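Local atomic coordinates of transcriptional regulator (NtrC family) (Aquifex aeolicus, PDB entry 3DZD), a protein that probably activates sigma54-dependent transcription as an NtrC-family response regulator, coupling a receiver domain to an AAA+ ATPase. Residues V49-M54 with I76-H81; Q223-L228 with R265-T270. One frame throughout, in Å; residues are numbered along the deposited sequence.

Contact 1: V49-M54 with I76-H81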
loop_
_atom_site.group_PDB
_atom_site.type_symbol
_atom_site.label_atom_id
_atom_site.label_comp_id
_atom_site.label_asym_id
_atom_site.label_seq_id
_atom_site.Cartn_x
_atom_site.Cartn_y
_atom_site.Cartn_z
ATOM N N VAL A 49 4.048 17.094 22.501
ATOM C CA VAL A 49 4.791 18.338 22.381
ATOM C C VAL A 49 5.584 18.507 23.658
ATOM O O VAL A 49 5.010 18.712 24.735
ATOM C CB VAL A 49 3.848 19.552 22.231
ATOM C CG1 VAL A 49 4.638 20.859 22.301
ATOM C CG2 VAL A 49 3.046 19.464 20.943
ATOM N N LEU A 50 6.904 18.428 23.541
ATOM C CA LEU A 50 7.766 18.337 24.711
ATOM C C LEU A 50 8.777 19.475 24.796
ATOM O O LEU A 50 9.458 19.788 23.820
ATOM C CB LEU A 50 8.499 17.000 24.696
ATOM C CG LEU A 50 9.649 16.810 25.686
ATOM C CD1 LEU A 50 9.135 16.592 27.110
ATOM C CD2 LEU A 50 10.494 15.633 25.230
ATOM N N ASP A 51 8.871 20.094 25.965
ATOM C CA ASP A 51 9.886 21.119 26.178
ATOM C C ASP A 51 11.239 20.467 26.465
ATOM O O ASP A 51 11.328 19.525 27.251
ATOM C CB ASP A 51 9.491 22.084 27.303
ATOM C CG ASP A 51 10.243 23.407 27.222
ATOM O OD1 ASP A 51 11.484 23.381 27.082
ATOM O OD2 ASP A 51 9.602 24.476 27.291
ATOM N N VAL A 52 12.283 20.961 25.806
ATOM C CA VAL A 52 13.636 20.438 25.989
ATOM C C VAL A 52 14.096 20.519 27.443
ATOM O O VAL A 52 14.894 19.699 27.897
ATOM C CB VAL A 52 14.651 21.187 25.111
ATOM C CG1 VAL A 52 14.433 20.854 23.642
ATOM C CG2 VAL A 52 14.551 22.687 25.356
ATOM N N TRP A 53 13.599 21.514 28.169
ATOM C CA TRP A 53 13.946 21.666 29.577
ATOM C C TRP A 53 12.733 21.478 30.482
ATOM O O TRP A 53 11.677 22.073 30.265
ATOM C CB TRP A 53 14.596 23.029 29.849
ATOM C CG TRP A 53 14.882 23.262 31.311
ATOM C CD1 TRP A 53 16.049 23.005 31.970
ATOM C CD2 TRP A 53 13.976 23.786 32.294
ATOM N NE1 TRP A 53 15.928 23.339 33.297
ATOM C CE2 TRP A 53 14.667 23.820 33.522
ATOM C CE3 TRP A 53 12.649 24.229 32.253
ATOM C CZ2 TRP A 53 14.075 24.281 34.699
ATOM C CZ3 TRP A 53 12.064 24.685 33.424
ATOM C CH2 TRP A 53 12.776 24.707 34.630
HETATM N N MSE A 54 12.908 20.653 31.507
HETATM C CA MSE A 54 11.859 20.364 32.472
HETATM C C MSE A 54 12.470 20.318 33.868
HETATM O O MSE A 54 13.650 20.001 34.020
HETATM C CB MSE A 54 11.193 19.028 32.131
HETATM C CG MSE A 54 10.376 19.061 30.851
HETATM SE SE MSE A 54 8.816 20.224 31.019
HETATM C CE MSE A 54 7.943 19.407 32.557
ATOM N N ILE A 76 7.205 16.512 19.003
ATOM C CA ILE A 76 7.675 17.828 18.632
ATOM C C ILE A 76 8.282 18.469 19.868
ATOM O O ILE A 76 7.621 18.578 20.901
ATOM C CB ILE A 76 6.519 18.712 18.162
ATOM C CG1 ILE A 76 5.754 18.025 17.023
ATOM C CG2 ILE A 76 7.038 20.076 17.754
ATOM C CD1 ILE A 76 4.325 18.528 16.854
ATOM N N VAL A 77 9.540 18.882 19.785
ATOM C CA VAL A 77 10.149 19.537 20.934
ATOM C C VAL A 77 10.053 21.056 20.833
ATOM O O VAL A 77 10.031 21.621 19.743
ATOM C CB VAL A 77 11.608 19.080 21.178
ATOM C CG1 VAL A 77 11.628 17.640 21.674
ATOM C CG2 VAL A 77 12.441 19.227 19.917
ATOM N N ILE A 78 9.957 21.703 21.985
ATOM C CA ILE A 78 9.975 23.155 22.052
ATOM C C ILE A 78 11.285 23.567 22.692
ATOM O O ILE A 78 11.590 23.145 23.804
ATOM C CB ILE A 78 8.813 23.693 22.894
ATOM C CG1 ILE A 78 7.489 23.487 22.158
ATOM C CG2 ILE A 78 9.011 25.161 23.182
ATOM C CD1 ILE A 78 6.288 23.955 22.941
ATOM N N THR A 79 12.067 24.376 21.985
ATOM C CA THR A 79 13.351 24.823 22.515
ATOM C C THR A 79 13.446 26.340 22.644
ATOM O O THR A 79 12.876 27.085 21.841
ATOM C CB THR A 79 14.526 24.330 21.662
ATOM O OG1 THR A 79 15.747 24.554 22.375
ATOM C CG2 THR A 79 14.574 25.069 20.329
ATOM N N GLY A 80 14.177 26.785 23.662
ATOM C CA GLY A 80 14.385 28.200 23.901
ATOM C C GLY A 80 15.003 28.890 22.702
ATOM O O GLY A 80 15.540 28.241 21.804
ATOM N N HIS A 81 14.927 30.214 22.687
ATOM C CA HIS A 81 15.454 30.981 21.571
ATOM C C HIS A 81 16.967 30.837 21.475
ATOM O O HIS A 81 17.671 30.904 22.479
ATOM C CB HIS A 81 15.066 32.453 21.703
ATOM C CG HIS A 81 15.259 33.236 20.443
ATOM N ND1 HIS A 81 14.465 33.058 19.330
ATOM C CD2 HIS A 81 16.155 34.195 20.117
ATOM C CE1 HIS A 81 14.865 33.873 18.372
ATOM N NE2 HIS A 81 15.889 34.576 18.823
#
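Leu50 and Val77 form the middle of three parallel bridges between strands 47-51 and 74-79, in the five-stranded sheet of a CheY-like receiver domain. The strand order 2-1-3-4-5 is that of this fold, and these are its third and fourth strands, their short axes turned 32° apart.

Backbone bonding alternates as parallel pairing requires. Leu50 N donates to Ile76 O at 2.7 Å, nearly along the C=O axis, Ile78 N returns a bond to Leu50 O, and Val52 N gives the last to Ile78 O at 3.0 Å. Leu50 O also receives the CA-H of Val77, so two donors share one carbonyl.

Apolar packing occupies both faces. On the face of Val49 and Ile78, toward helix 105-119, Val49 turns CG1 anti to its backbone N (chi1 172°), and this methyl meets Ile78 CD1 at 3.6 Å. On the other face, against helix 62-69, Leu50 CD2 approaches Val77 CG1 at 4.2 Å. Beyond the strand, Val52 lays CG2 across Thr79, 3.7 Å from OG1, a hydroxyl whose polar partner is Ser83 O.

Polar interactions gather at the C-terminal strand ends, where Asp51 OD2 forms a salt bridge with Lys101 and lies close to Asp7, as in the acidic pocket of receiver domains. An alanine in place of Asp51 would probably leave the Lys101 ammonium without this mate and Trp53 N without its turn-closing acceptor. That acceptor is OD1, which takes Trp53 N at 3.0 Å in an Asx turn, on its anti side and 26° out of the carboxylate plane.

Contact 2: Q223-L228 with R265-T270; sequences QGTLFL and RVISAT
Phe227 reaches over to the neighbouring strand, to Ile267 and Ala269, and its side chain can be followed outward atom by atom. CB and CG both lie 4.1 Å from Ile267 O, the carbonyl that also accepts Leu228 N. With CG anti to the backbone N (chi1 176°), the ring runs on toward that strand: CD1 has Ile267 O and the CG2 methyl of Ile267 as its nearest partners, the methyl at 3.9 Å. Farther out, CE1 comes to 3.5 Å from Ala269 CB, and CZ at the tip touches the same methyl at 3.6 Å. Ile267 O and the Ala269 methyl approach the ring obliquely. Glu166 and Ala169 of helix 165-176 also touch this side chain, which lies about 5 Å from the bound ADP.

The same face continues at Thr225, where CG2 packs 3.6 Å from Ile267 CD1 while OG1 bonds to His173 and to a water. That water accepts from Arg265 NH1 at the in-plane edge of the guanidinium. Arg265 bends at chi2 (-85°), and its NE, NH1 and NH2 donate respectively to the carbonyls of Ala153, Ala149 and Ile148, so the buried group is fixed by backbone oxygens. On the opposite face Leu228 CD1 meets Val266 CG1 at 4.2 Å.

Five backbone hydrogen bonds set the parallel register, from Arg265 N to Gly224 O at 3.1 Å through to Ala269 N and Leu228 O, with the axes only 16° apart. In this AAA+ P-loop sheet of order 2-3-4-1-5, hydrophobic strand 225-229 leads into Glu230, whose OE1 bonds Thr270 OG1, consistent with a Walker B strand beside the strand that ends at sensor I.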
loop_
_atom_site.group_PDB
_atom_site.type_symbol
_atom_site.label_atom_id
_atom_site.label_comp_id
_atom_site.label_asym_id
_atom_site.label_seq_id
_atom_site.Cartn_x
_atom_site.Cartn_y
_atom_site.Cartn_z
ATOM N N GLN A 223 13.040 4.545 -6.606
ATOM C CA GLN A 223 13.680 3.977 -5.417
ATOM C C GLN A 223 13.169 2.586 -5.054
ATOM O O GLN A 223 13.426 2.091 -3.961
ATOM C CB GLN A 223 13.561 4.919 -4.221
ATOM C CG GLN A 223 14.148 6.304 -4.476
ATOM C CD GLN A 223 14.435 7.060 -3.191
ATOM O OE1 GLN A 223 15.390 6.750 -2.471
ATOM N NE2 GLN A 223 13.611 8.060 -2.897
ATOM N N GLY A 224 12.455 1.958 -5.981
ATOM C CA GLY A 224 11.993 0.598 -5.798
ATOM C C GLY A 224 12.430 -0.332 -6.916
ATOM O O GLY A 224 13.503 -0.184 -7.499
ATOM N N THR A 225 11.577 -1.294 -7.225
ATOM C CA THR A 225 11.915 -2.333 -8.183
ATOM C C THR A 225 10.801 -2.428 -9.197
ATOM O O THR A 225 9.633 -2.564 -8.839
ATOM C CB THR A 225 12.088 -3.697 -7.493
ATOM O OG1 THR A 225 13.202 -3.637 -6.594
ATOM C CG2 THR A 225 12.320 -4.804 -8.518
ATOM N N LEU A 226 11.167 -2.322 -10.464
ATOM C CA LEU A 226 10.220 -2.473 -11.555
ATOM C C LEU A 226 10.361 -3.889 -12.107
ATOM O O LEU A 226 11.438 -4.258 -12.570
ATOM C CB LEU A 226 10.531 -1.453 -12.650
ATOM C CG LEU A 226 9.591 -1.415 -13.848
ATOM C CD1 LEU A 226 8.267 -0.786 -13.453
ATOM C CD2 LEU A 226 10.234 -0.653 -14.996
ATOM N N PHE A 227 9.280 -4.665 -12.038
ATOM C CA PHE A 227 9.242 -6.034 -12.566
ATOM C C PHE A 227 8.517 -6.069 -13.905
ATOM O O PHE A 227 7.313 -5.813 -13.981
ATOM C CB PHE A 227 8.561 -6.985 -11.572
ATOM C CG PHE A 227 8.383 -8.410 -12.083
ATOM C CD1 PHE A 227 9.465 -9.156 -12.512
ATOM C CD2 PHE A 227 7.125 -9.005 -12.101
ATOM C CE1 PHE A 227 9.300 -10.454 -12.963
ATOM C CE2 PHE A 227 6.958 -10.298 -12.550
ATOM C CZ PHE A 227 8.048 -11.027 -12.982
ATOM N N LEU A 228 9.261 -6.377 -14.963
ATOM C CA LEU A 228 8.695 -6.485 -16.302
ATOM C C LEU A 228 8.386 -7.937 -16.634
ATOM O O LEU A 228 9.280 -8.690 -17.034
ATOM C CB LEU A 228 9.679 -5.933 -17.323
ATOM C CG LEU A 228 10.077 -4.468 -17.135
ATOM C CD1 LEU A 228 11.204 -4.105 -18.060
ATOM C CD2 LEU A 228 8.864 -3.540 -17.347
ATOM N N ARG A 265 15.529 -0.432 -9.771
ATOM C CA ARG A 265 16.175 -1.712 -10.000
ATOM C C ARG A 265 15.240 -2.511 -10.897
ATOM O O ARG A 265 14.075 -2.722 -10.565
ATOM C CB ARG A 265 16.405 -2.435 -8.680
ATOM C CG ARG A 265 17.547 -3.417 -8.707
ATOM C CD ARG A 265 17.107 -4.778 -9.237
ATOM N NE ARG A 265 18.248 -5.689 -9.277
ATOM C CZ ARG A 265 18.759 -6.283 -8.204
ATOM N NH1 ARG A 265 18.225 -6.065 -7.008
ATOM N NH2 ARG A 265 19.810 -7.083 -8.326
ATOM N N VAL A 266 15.748 -2.931 -12.046
ATOM C CA VAL A 266 14.930 -3.600 -13.041
ATOM C C VAL A 266 15.032 -5.111 -12.944
ATOM O O VAL A 266 16.124 -5.681 -13.033
ATOM C CB VAL A 266 15.340 -3.182 -14.455
ATOM C CG1 VAL A 266 14.504 -3.929 -15.486
ATOM C CG2 VAL A 266 15.194 -1.675 -14.612
ATOM N N ILE A 267 13.887 -5.757 -12.754
ATOM C CA ILE A 267 13.827 -7.212 -12.800
ATOM C C ILE A 267 12.898 -7.618 -13.931
ATOM O O ILE A 267 11.787 -7.090 -14.048
ATOM C CB ILE A 267 13.329 -7.833 -11.477
ATOM C CG1 ILE A 267 14.222 -7.386 -10.313
ATOM C CG2 ILE A 267 13.297 -9.353 -11.593
ATOM C CD1 ILE A 267 13.839 -7.989 -8.972
ATOM N N SER A 268 13.358 -8.549 -14.759
ATOM C CA SER A 268 12.600 -8.979 -15.919
ATOM C C SER A 268 12.385 -10.465 -15.884
ATOM O O SER A 268 13.136 -11.194 -15.245
ATOM C CB SER A 268 13.361 -8.631 -17.193
ATOM O OG SER A 268 13.565 -7.243 -17.263
ATOM N N ALA A 269 11.365 -10.915 -16.594
ATOM C CA ALA A 269 11.027 -12.325 -16.629
ATOM C C ALA A 269 10.618 -12.691 -18.040
ATOM O O ALA A 269 10.016 -11.877 -18.740
ATOM C CB ALA A 269 9.911 -12.613 -15.672
ATOM N N THR A 270 10.947 -13.905 -18.464
ATOM C CA THR A 270 10.590 -14.363 -19.792
ATOM C C THR A 270 10.369 -15.875 -19.782
ATOM O O THR A 270 10.947 -16.592 -18.962
ATOM C CB THR A 270 11.693 -13.981 -20.814
ATOM O OG1 THR A 270 11.273 -14.308 -22.142
ATOM C CG2 THR A 270 12.992 -14.710 -20.504
HETATM O O HOH W 1 15.662 -4.654 -5.897
#

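How the contacts relate
Both segments of contact 1 come earlier in the chain than those of contact 2. Their centres are 46 Å apart and their nearest atoms about 24 Å, so they do not touch; they belong to two different sheets. Contact 1 joins strands 47-51 and 74-79 of the receiver sheet; contact 2 joins strands 225-229 and 265-270 of the ATPase sheet. Both are central parallel pairs, yet the strand orders differ, 2-1-3-4-5 against 2-3-4-1-5, which marks two separate folds. Helices 105-119 and 136-149 lie between the two contacts along the chain. Any signal from receiver to ATPase would probably have to pass through intervening structure or subunit contacts.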